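Side-chain contacts in chromosome replication initiation inhibitor protein (Agrobacterium tumefaciens, PDB 3FD3), which probably acts as a LysR-family DNA-binding transcription factor, this chain being its C-terminal domain of the substrate-binding type found in such regulators: residues A[113-118]-A[145-150]; A[85-90]-A[99-104]; A[109-114]-A[171-176]; A[129-132]-A[136-139]. All blocks are in the same frame, centred on the assembly; numbering follows the deposited sequence. Where two conformers were deposited one is given.

Contact 1. Residues A[113-118]-A[145-150]. With CA (calcium ion), chain B.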
# COMPACT_ATOMS: atom_id res chain seq x y z
N ALA A 113 14.35 2.30 14.92
CA ALA A 113 15.51 2.85 15.65
C ALA A 113 15.04 3.53 16.93
O ALA A 113 15.63 3.36 18.01
CB ALA A 113 16.28 3.84 14.77
N SER A 114 13.98 4.31 16.82
CA SER A 114 13.41 5.01 17.95
C SER A 114 12.88 4.02 19.00
O SER A 114 13.14 4.18 20.19
CB SER A 114 12.27 5.93 17.49
OG SER A 114 11.81 6.64 18.61
N TRP A 115 12.15 3.01 18.55
CA TRP A 115 11.63 1.98 19.44
C TRP A 115 12.76 1.28 20.20
O TRP A 115 12.69 1.13 21.41
CB TRP A 115 10.78 0.95 18.67
CG TRP A 115 10.27 -0.11 19.58
CD1 TRP A 115 9.16 -0.04 20.38
CD2 TRP A 115 10.88 -1.36 19.86
NE1 TRP A 115 9.03 -1.19 21.12
CE2 TRP A 115 10.08 -2.02 20.82
CE3 TRP A 115 12.04 -2.00 19.39
CZ2 TRP A 115 10.40 -3.28 21.32
CZ3 TRP A 115 12.35 -3.25 19.89
CH2 TRP A 115 11.54 -3.86 20.86
N ILE A 116 13.82 0.90 19.49
CA ILE A 116 14.97 0.27 20.16
C ILE A 116 15.57 1.17 21.24
O ILE A 116 15.82 0.73 22.37
CB ILE A 116 16.08 -0.09 19.16
CG1 ILE A 116 15.59 -1.20 18.21
CG2 ILE A 116 17.33 -0.55 19.92
CD1 ILE A 116 16.47 -1.40 16.96
N ARG A 117 15.81 2.43 20.87
CA ARG A 117 16.40 3.44 21.75
C ARG A 117 15.59 3.51 23.04
O ARG A 117 16.16 3.47 24.15
CB ARG A 117 16.38 4.77 20.99
CG ARG A 117 17.06 5.93 21.64
CD ARG A 117 17.53 6.96 20.59
NE ARG A 117 16.49 7.38 19.64
CZ ARG A 117 16.58 7.24 18.32
NH1 ARG A 117 17.64 6.68 17.76
NH2 ARG A 117 15.59 7.67 17.55
N THR A 118 14.28 3.59 22.89
CA THR A 118 13.34 3.66 24.01
C THR A 118 13.21 2.38 24.84
O THR A 118 13.15 2.43 26.07
CB THR A 118 11.94 4.03 23.53
OG1 THR A 118 11.98 5.36 23.02
CG2 THR A 118 10.94 3.97 24.70
N MSE A 145 8.85 -12.86 8.50
CA MSE A 145 9.95 -12.37 7.70
C MSE A 145 10.84 -11.37 8.46
O MSE A 145 12.04 -11.30 8.27
CB MSE A 145 9.33 -11.73 6.45
CG MSE A 145 10.22 -11.50 5.44
SE MSE A 145 9.26 -10.92 3.82
CE MSE A 145 10.71 -9.96 3.32
N GLY A 146 10.23 -10.60 9.35
CA GLY A 146 10.94 -9.60 10.12
C GLY A 146 10.05 -9.07 11.21
O GLY A 146 8.88 -9.45 11.31
N TRP A 147 10.65 -8.24 12.06
CA TRP A 147 9.92 -7.45 13.05
C TRP A 147 9.89 -5.99 12.64
O TRP A 147 10.78 -5.51 11.97
CB TRP A 147 10.53 -7.60 14.44
CG TRP A 147 11.87 -6.87 14.59
CD1 TRP A 147 13.11 -7.34 14.29
CD2 TRP A 147 12.05 -5.53 15.04
NE1 TRP A 147 14.05 -6.40 14.53
CE2 TRP A 147 13.43 -5.26 14.99
CE3 TRP A 147 11.18 -4.52 15.47
CZ2 TRP A 147 13.97 -4.03 15.39
CZ3 TRP A 147 11.71 -3.29 15.84
CH2 TRP A 147 13.09 -3.06 15.79
N GLY A 148 8.85 -5.27 13.04
CA GLY A 148 8.76 -3.86 12.73
C GLY A 148 7.63 -3.19 13.45
O GLY A 148 6.84 -3.84 14.13
N LEU A 149 7.59 -1.86 13.31
CA LEU A 149 6.54 -1.06 13.95
C LEU A 149 5.34 -0.97 13.03
O LEU A 149 5.45 -0.55 11.86
CB LEU A 149 7.07 0.33 14.29
CG LEU A 149 7.88 0.47 15.60
CD1 LEU A 149 6.98 0.36 16.82
CD2 LEU A 149 8.99 -0.60 15.69
N ASN A 150 4.19 -1.40 13.53
CA ASN A 150 2.96 -1.38 12.78
C ASN A 150 1.89 -0.60 13.53
O ASN A 150 1.77 -0.72 14.77
CB ASN A 150 2.45 -2.81 12.58
CG ASN A 150 3.33 -3.61 11.68
OD1 ASN A 150 3.43 -3.32 10.50
ND2 ASN A 150 3.98 -4.65 12.24
CA CA B . 5.94 0.90 10.00
O HOH W 1 3.80 0.74 8.91
O HOH W 2 8.09 1.46 10.53
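The carbonyl oxygen of Leu149, whose side chain packs on Trp115, holds the calcium ion at 2.4 Å; two waters and one atom from elsewhere in the structure also bind the metal. The isobutyl group leaves the strand toward helix 111-120: Leu149 CD2 lies 3.8 Å from Trp115 CB, at the root of the indole and obliquely to the ring. The six-membered rings of Trp115 and Trp147 have centroids 5.4 Å apart and planes inclined at 54°, too tilted for a stack and too shallow for a T. Trp115 CE3 comes to 3.8 Å from Trp147 CZ3. Trp147 reaches across because CG sits between its own backbone N and carbonyl carbon, chi1 73°. Ile116 meets this ring at its rim near the plane, with CD1 3.9 Å from Trp147 CH2, the two side chains running at about a right angle. The indole nitrogen of Trp115 is satisfied by Thr171. Apolar contacts thus dock helix 111-120 onto the 145-150 segment. Ala77 and Ala79 of strand 66-79 and Leu167 of strand 165-181 also pack here, while Val124 and Tyr126 touch Ile116; strand 148-151 is an edge strand of the mixed sheet within this chain.

Contact 2. Residues A[85-90]-A[99-104]; sequences ARHFAD and RAPGLT
His87 lays one face of its imidazole over CD of Pro101. Pro101 CD stands 3.8 Å from the imidazole centroid, only 27° off the ring normal, which fits a CH-pi contact; the nearest ring atom, His87 NE2, is 3.4 Å from Pro101 CD, so the methylene is displaced toward that rim. On the opposite face lies Arg86 CB, 3.8 Å above the plane of the His87 ring, so each face has an aliphatic neighbour near its rim. Its rotation is fixed as well: ND1 is hydrogen-bonded to the carbonyl oxygen of Phe83, one turn back, and the Phe83 ring meets the imidazole with planes at about 35°. With CG swung away from the carbonyl carbon, chi1 -63°, the ring lies where it can serve both partners. Ala100 supplies the second half of the contact. Its methyl is shared, Ala100 CB lying 3.8 Å from His87 CB and 3.6 Å from Phe88 CZ, an approach oblique to the phenyl plane. Phe88 is the first residue to leave helical phi/psi after helix 81-87, yet its ring end still returns to touch Ala100. The contact is made by CH-pi and van der Waals packing, and it pins the end of helix 81-87 to the loop that leads into strand 102-104. Phe88 also touches Ala96 and Leu97 of helix 94-97, and Pro101 touches His129 of strand 128-130. Arg1 of the second subunit packs on Pro101 and hydrogen-bonds to the carbonyl of Arg99, bringing the dimer partner alongside this corner, next to strand 102-104.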
# COMPACT_ATOMS: atom_id res chain seq x y z
N ALA A 85 10.69 -16.97 18.33
CA ALA A 85 11.36 -18.20 18.73
C ALA A 85 12.74 -18.36 18.09
O ALA A 85 13.67 -18.86 18.72
CB ALA A 85 10.49 -19.41 18.40
N ARG A 86 12.85 -17.97 16.83
CA ARG A 86 14.08 -18.17 16.07
C ARG A 86 15.13 -17.12 16.42
O ARG A 86 16.31 -17.42 16.48
CB ARG A 86 13.77 -18.10 14.59
CG ARG A 86 13.02 -19.33 14.06
CD ARG A 86 12.61 -19.12 12.66
NE ARG A 86 13.77 -19.07 11.78
CZ ARG A 86 13.89 -18.28 10.70
NH1 ARG A 86 12.96 -17.35 10.43
NH2 ARG A 86 15.01 -18.35 9.96
N HIS A 87 14.68 -15.89 16.69
CA HIS A 87 15.59 -14.74 16.78
C HIS A 87 15.74 -14.12 18.15
O HIS A 87 16.74 -13.44 18.41
CB HIS A 87 15.13 -13.66 15.81
CG HIS A 87 15.18 -14.08 14.39
ND1 HIS A 87 14.05 -14.36 13.67
CD2 HIS A 87 16.23 -14.29 13.56
CE1 HIS A 87 14.40 -14.71 12.44
NE2 HIS A 87 15.71 -14.67 12.35
N PHE A 88 14.76 -14.37 19.02
CA PHE A 88 14.77 -13.82 20.36
C PHE A 88 14.51 -14.94 21.37
O PHE A 88 13.74 -14.76 22.32
CB PHE A 88 13.71 -12.70 20.48
CG PHE A 88 13.95 -11.52 19.56
CD1 PHE A 88 15.14 -10.80 19.63
CD2 PHE A 88 12.97 -11.12 18.65
CE1 PHE A 88 15.38 -9.71 18.79
CE2 PHE A 88 13.18 -10.05 17.81
CZ PHE A 88 14.40 -9.32 17.87
N ALA A 89 15.13 -16.10 21.15
CA ALA A 89 14.94 -17.27 22.01
C ALA A 89 15.33 -16.95 23.45
O ALA A 89 14.61 -17.35 24.36
CB ALA A 89 15.73 -18.48 21.50
N ASP A 90 16.42 -16.22 23.67
CA ASP A 90 16.78 -15.80 25.05
C ASP A 90 16.56 -14.29 25.32
O ASP A 90 17.28 -13.67 26.11
CB ASP A 90 18.18 -16.29 25.46
CG ASP A 90 19.33 -15.68 24.65
OD1 ASP A 90 20.44 -16.30 24.66
OD2 ASP A 90 19.17 -14.60 24.04
N ARG A 99 21.25 -9.04 15.13
CA ARG A 99 21.18 -10.18 14.22
C ARG A 99 19.80 -10.50 13.62
O ARG A 99 19.74 -11.19 12.62
CB ARG A 99 21.71 -11.43 14.93
CG ARG A 99 23.15 -11.27 15.38
CD ARG A 99 23.61 -12.49 16.11
NE ARG A 99 25.06 -12.49 16.28
CZ ARG A 99 25.95 -12.88 15.36
NH1 ARG A 99 25.56 -13.29 14.15
NH2 ARG A 99 27.25 -12.85 15.64
N ALA A 100 18.71 -10.03 14.23
CA ALA A 100 17.35 -10.38 13.81
C ALA A 100 16.95 -9.50 12.62
O ALA A 100 17.17 -8.29 12.69
CB ALA A 100 16.38 -10.17 14.95
N PRO A 101 16.33 -10.06 11.57
CA PRO A 101 15.91 -9.20 10.46
C PRO A 101 14.79 -8.24 10.84
O PRO A 101 13.69 -8.68 11.19
CB PRO A 101 15.41 -10.20 9.40
CG PRO A 101 16.10 -11.44 9.72
CD PRO A 101 16.22 -11.49 11.22
N GLY A 102 15.06 -6.95 10.73
CA GLY A 102 14.04 -5.95 10.89
C GLY A 102 13.30 -5.70 9.59
O GLY A 102 13.68 -6.20 8.50
N LEU A 103 12.28 -4.86 9.71
CA LEU A 103 11.59 -4.27 8.58
C LEU A 103 11.74 -2.74 8.68
O LEU A 103 11.49 -2.16 9.75
CB LEU A 103 10.11 -4.62 8.58
CG LEU A 103 9.78 -6.10 8.62
CD1 LEU A 103 8.28 -6.34 8.93
CD2 LEU A 103 10.20 -6.79 7.29
N THR A 104 12.14 -2.11 7.59
CA THR A 104 12.30 -0.65 7.53
C THR A 104 11.60 -0.15 6.26
O THR A 104 11.75 -0.72 5.19
CB THR A 104 13.79 -0.24 7.57
OG1 THR A 104 14.45 -0.89 8.68
CG2 THR A 104 13.94 1.31 7.73

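Contact 3. Residues A[109-114]-A[171-176]; sequences DRLQAS and TPLDIP
Leu111 CD2 is the common point of the first shell, lying 4.0 Å from Ile175 CD1 and also facing Leu173. The approach to Ile175 is oblique, whereas the side chains of Leu111 and Leu173 run at about a right angle, Leu111 CD2 to Leu173 CD2 measuring 3.8 Å. Leu173 was modelled in two conformers, so its distances hold for one of them; in that copy its other branch, CD1, stands 3.9 Å from Ser114 CB. It gets there by extending CG trans to the backbone N (chi1 -167°), pointing the isobutyl group at the helix.

The second shell sets the start of that helix. Asp109 OD1 accepts the backbone N-H of Leu111 at 3.0 Å (158° at the hydrogen), a capping bond that reaches the anti side of the carboxylate and lies well out of its plane. Asp109 OD2 takes the amide of Gln112, whose NE2 is 2.9 Å away, from above the carboxylate plane, and also the N-H of Phe105. Gln112 is in turn held at its other end, where OE1 accepts from the backbone of Leu149.

Further out, Tyr75 touches both Leu111 and Ile175. Strand 66-79 pairs with strand 165-181 through backbone hydrogen bonds at Leu173 and Ile175, and the first turn of helix 111-120 packs, through Leu111 and Ser114, against side chains of these paired strands.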
# COMPACT_ATOMS: atom_id res chain seq x y z
N ASP A 109 12.73 6.21 7.57
CA ASP A 109 11.92 5.56 8.60
C ASP A 109 12.78 5.35 9.84
O ASP A 109 13.65 4.45 9.86
CB ASP A 109 11.40 4.22 8.07
CG ASP A 109 10.67 3.40 9.11
OD1 ASP A 109 10.37 3.90 10.22
OD2 ASP A 109 10.39 2.19 8.83
N ARG A 110 12.47 6.13 10.88
CA ARG A 110 13.21 6.09 12.14
C ARG A 110 12.48 5.32 13.23
O ARG A 110 12.95 5.26 14.37
CB ARG A 110 13.51 7.51 12.64
CG ARG A 110 14.53 8.24 11.79
CD ARG A 110 14.77 9.67 12.29
NE ARG A 110 15.49 9.71 13.57
CZ ARG A 110 15.08 10.38 14.64
NH1 ARG A 110 13.95 11.08 14.60
NH2 ARG A 110 15.80 10.35 15.75
N LEU A 111 11.33 4.73 12.91
CA LEU A 111 10.50 4.12 13.96
C LEU A 111 11.13 2.92 14.67
O LEU A 111 11.01 2.78 15.89
CB LEU A 111 9.10 3.75 13.42
CG LEU A 111 8.25 4.88 12.84
CD1 LEU A 111 6.80 4.37 12.66
CD2 LEU A 111 8.29 6.18 13.66
N GLN A 112 11.79 2.04 13.94
CA GLN A 112 12.41 0.88 14.57
C GLN A 112 13.57 1.36 15.45
O GLN A 112 13.73 0.89 16.56
CB GLN A 112 12.95 -0.10 13.54
CG GLN A 112 11.87 -0.93 12.86
CD GLN A 112 10.95 -0.13 11.95
OE1 GLN A 112 9.74 -0.31 11.98
NE2 GLN A 112 11.54 0.71 11.10
N ALA A 113 14.35 2.30 14.92
CA ALA A 113 15.51 2.85 15.65
C ALA A 113 15.04 3.53 16.93
O ALA A 113 15.63 3.36 18.01
CB ALA A 113 16.28 3.84 14.77
N SER A 114 13.98 4.31 16.82
CA SER A 114 13.41 5.01 17.95
C SER A 114 12.88 4.02 19.00
O SER A 114 13.14 4.18 20.19
CB SER A 114 12.27 5.93 17.49
OG SER A 114 11.81 6.64 18.61
N THR A 171 5.35 -1.27 25.16
CA THR A 171 6.34 -0.32 24.64
C THR A 171 5.87 0.33 23.32
O THR A 171 6.60 0.32 22.32
CB THR A 171 7.71 -0.99 24.43
OG1 THR A 171 7.57 -2.08 23.51
CG2 THR A 171 8.27 -1.47 25.78
N PRO A 172 4.66 0.92 23.33
CA PRO A 172 4.20 1.52 22.08
C PRO A 172 5.00 2.75 21.70
O PRO A 172 5.66 3.38 22.55
CB PRO A 172 2.75 1.91 22.40
CG PRO A 172 2.72 2.11 23.86
CD PRO A 172 3.68 1.07 24.41
N LEU A 173 4.91 3.10 20.42
CA LEU A 173 5.53 4.30 19.87
C LEU A 173 4.39 5.14 19.32
O LEU A 173 3.64 4.69 18.44
CB LEU A 173 6.50 3.92 18.76
CG LEU A 173 7.48 4.97 18.24
CD1 LEU A 173 8.75 4.30 17.66
CD2 LEU A 173 6.81 5.85 17.19
N ASP A 174 4.24 6.35 19.85
CA ASP A 174 3.13 7.23 19.50
C ASP A 174 3.59 8.39 18.63
O ASP A 174 4.51 9.13 19.00
CB ASP A 174 2.54 7.79 20.78
CG ASP A 174 1.82 6.75 21.60
OD1 ASP A 174 1.49 5.66 21.09
OD2 ASP A 174 1.57 7.03 22.79
N ILE A 175 2.89 8.59 17.51
CA ILE A 175 3.18 9.66 16.58
C ILE A 175 1.94 10.56 16.47
O ILE A 175 0.90 10.16 15.94
CB ILE A 175 3.53 9.12 15.19
CG1 ILE A 175 4.76 8.19 15.26
CG2 ILE A 175 3.77 10.27 14.22
CD1 ILE A 175 6.04 8.84 15.71
N PRO A 176 2.03 11.77 17.01
CA PRO A 176 0.91 12.70 16.84
C PRO A 176 0.78 13.10 15.37
O PRO A 176 1.81 13.29 14.69
CB PRO A 176 1.32 13.92 17.67
CG PRO A 176 2.31 13.45 18.62
CD PRO A 176 3.07 12.35 17.88

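Contact 4. Residues A[129-132]-A[136-139]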
# COMPACT_ATOMS: atom_id res chain seq x y z
N HIS A 129 15.25 -5.85 6.21
CA HIS A 129 14.63 -5.81 4.90
C HIS A 129 14.08 -4.40 4.69
O HIS A 129 13.76 -3.71 5.64
CB HIS A 129 13.45 -6.78 4.81
CG HIS A 129 13.76 -8.19 5.19
ND1 HIS A 129 14.47 -9.04 4.37
CD2 HIS A 129 13.37 -8.93 6.26
CE1 HIS A 129 14.54 -10.23 4.93
NE2 HIS A 129 13.90 -10.19 6.09
N TRP A 130 13.96 -3.98 3.43
CA TRP A 130 13.38 -2.68 3.10
C TRP A 130 12.06 -2.90 2.37
O TRP A 130 12.02 -3.59 1.34
CB TRP A 130 14.34 -1.87 2.25
CG TRP A 130 15.68 -1.68 2.89
CD1 TRP A 130 16.77 -2.51 2.81
CD2 TRP A 130 16.10 -0.56 3.70
NE1 TRP A 130 17.82 -1.98 3.52
CE2 TRP A 130 17.43 -0.80 4.08
CE3 TRP A 130 15.46 0.60 4.14
CZ2 TRP A 130 18.15 0.10 4.89
CZ3 TRP A 130 16.17 1.49 4.93
CH2 TRP A 130 17.50 1.23 5.30
N LEU A 131 10.99 -2.31 2.91
CA LEU A 131 9.65 -2.65 2.47
C LEU A 131 8.76 -1.40 2.59
O LEU A 131 8.17 -1.14 3.64
CB LEU A 131 9.15 -3.81 3.30
CG LEU A 131 7.74 -4.27 2.99
CD1 LEU A 131 7.53 -4.48 1.52
CD2 LEU A 131 7.47 -5.53 3.81
N PRO A 132 8.71 -0.60 1.53
CA PRO A 132 7.99 0.68 1.59
C PRO A 132 6.48 0.50 1.38
O PRO A 132 5.89 0.98 0.37
CB PRO A 132 8.63 1.46 0.46
CG PRO A 132 9.02 0.45 -0.52
CD PRO A 132 9.46 -0.74 0.27
N GLY A 136 2.18 -4.17 3.36
CA GLY A 136 3.29 -5.11 3.22
C GLY A 136 3.99 -5.38 4.54
O GLY A 136 4.33 -6.53 4.86
N PHE A 137 4.20 -4.33 5.32
CA PHE A 137 4.81 -4.47 6.66
C PHE A 137 4.02 -5.49 7.50
O PHE A 137 4.61 -6.35 8.14
CB PHE A 137 4.81 -3.14 7.44
CG PHE A 137 6.17 -2.56 7.72
CD1 PHE A 137 6.99 -2.15 6.69
CD2 PHE A 137 6.58 -2.32 9.03
CE1 PHE A 137 8.24 -1.56 6.96
CE2 PHE A 137 7.81 -1.76 9.29
CZ PHE A 137 8.64 -1.35 8.23
N VAL A 138 2.70 -5.37 7.51
CA VAL A 138 1.88 -6.27 8.30
C VAL A 138 2.01 -7.69 7.76
O VAL A 138 2.22 -8.64 8.50
CB VAL A 138 0.43 -5.87 8.33
CG1 VAL A 138 -0.42 -6.94 9.08
CG2 VAL A 138 0.30 -4.48 9.01
N LYS A 139 1.92 -7.83 6.44
CA LYS A 139 2.05 -9.17 5.85
C LYS A 139 3.40 -9.81 6.15
O LYS A 139 3.47 -11.00 6.46
CB LYS A 139 1.86 -9.12 4.34
CG LYS A 139 0.48 -8.87 3.87
CD LYS A 139 0.37 -9.21 2.35
CE LYS A 139 -0.98 -8.80 1.79
NZ LYS A 139 -1.35 -7.40 2.20
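Leu131 and Phe137 meet in a way that suggests a weak attraction between a carbonyl oxygen and aromatic C-H groups. Leu131 O lies in the plane of the Phe137 ring at its edge, 3.3 Å from Phe137 CE1 and 3.4 Å from Phe137 CD1, so the carbonyl oxygen lies at the partly positive rim of the phenyl and not at its electron-rich face. This is consistent with a weak electrostatic attraction; it is not a conventional hydrogen bond.

The apolar component is looser. Leu131 CG to Phe137 CD1 is 4.3 Å, while the phenyl is turned by an unusual first torsion, chi1 -114°, midway between staggered positions, which brings its edge to the strand end.

A third group of contacts is between side chain and main chain. Leu131 extends with CG trans to its backbone N, chi1 179°, and lays CD2 against the backbone of Gly136, 3.5 Å from Gly136 O and 3.6 Å from Gly136 C. Gly136 has no side chain, and the methyl lies close against this bare piece of helix.

Conventional hydrogen bonds join the 136-139 segment to its neighbours: Gly136 N is bonded to Ser133 OG, just before helix 134-142, and Phe137 O to Ser141 OG within it. The contact closes the tight connection from strand 128-130 into that helix. Phe137 also rests on Leu103 of strand 102-104 and on Asn150 of strand 148-151, while Leu131 pairs by its backbone with Thr104. The second subunit is met by backbone hydrogen bonds from Trp130 and by His129 ND1, bonded to Val32 N of that subunit, in its strand 31-36.

Contacts 1 and 3 share helix 111-120 and have centres about 7 Å apart; Trp115 NE1 to Thr171 OG1, 2.9 Å, ties them together. Contact 2 joins contact 1 through the backbone, Trp147 O to Leu103 N being 2.8 Å, and joins contact 4 in the two-stranded parallel sheet, where Gly102 O lies 2.8 Å from His129 N. Contact 4 falls within the chain span that contact 1 encloses. The calcium ion lies near contacts 1, 3 and 4: bound at contact 1, it is about 3 Å from the nearest side-chain atom of Phe137 and about 4 Å from that of Leu111. Contacts 2 and 4 both also face the second subunit.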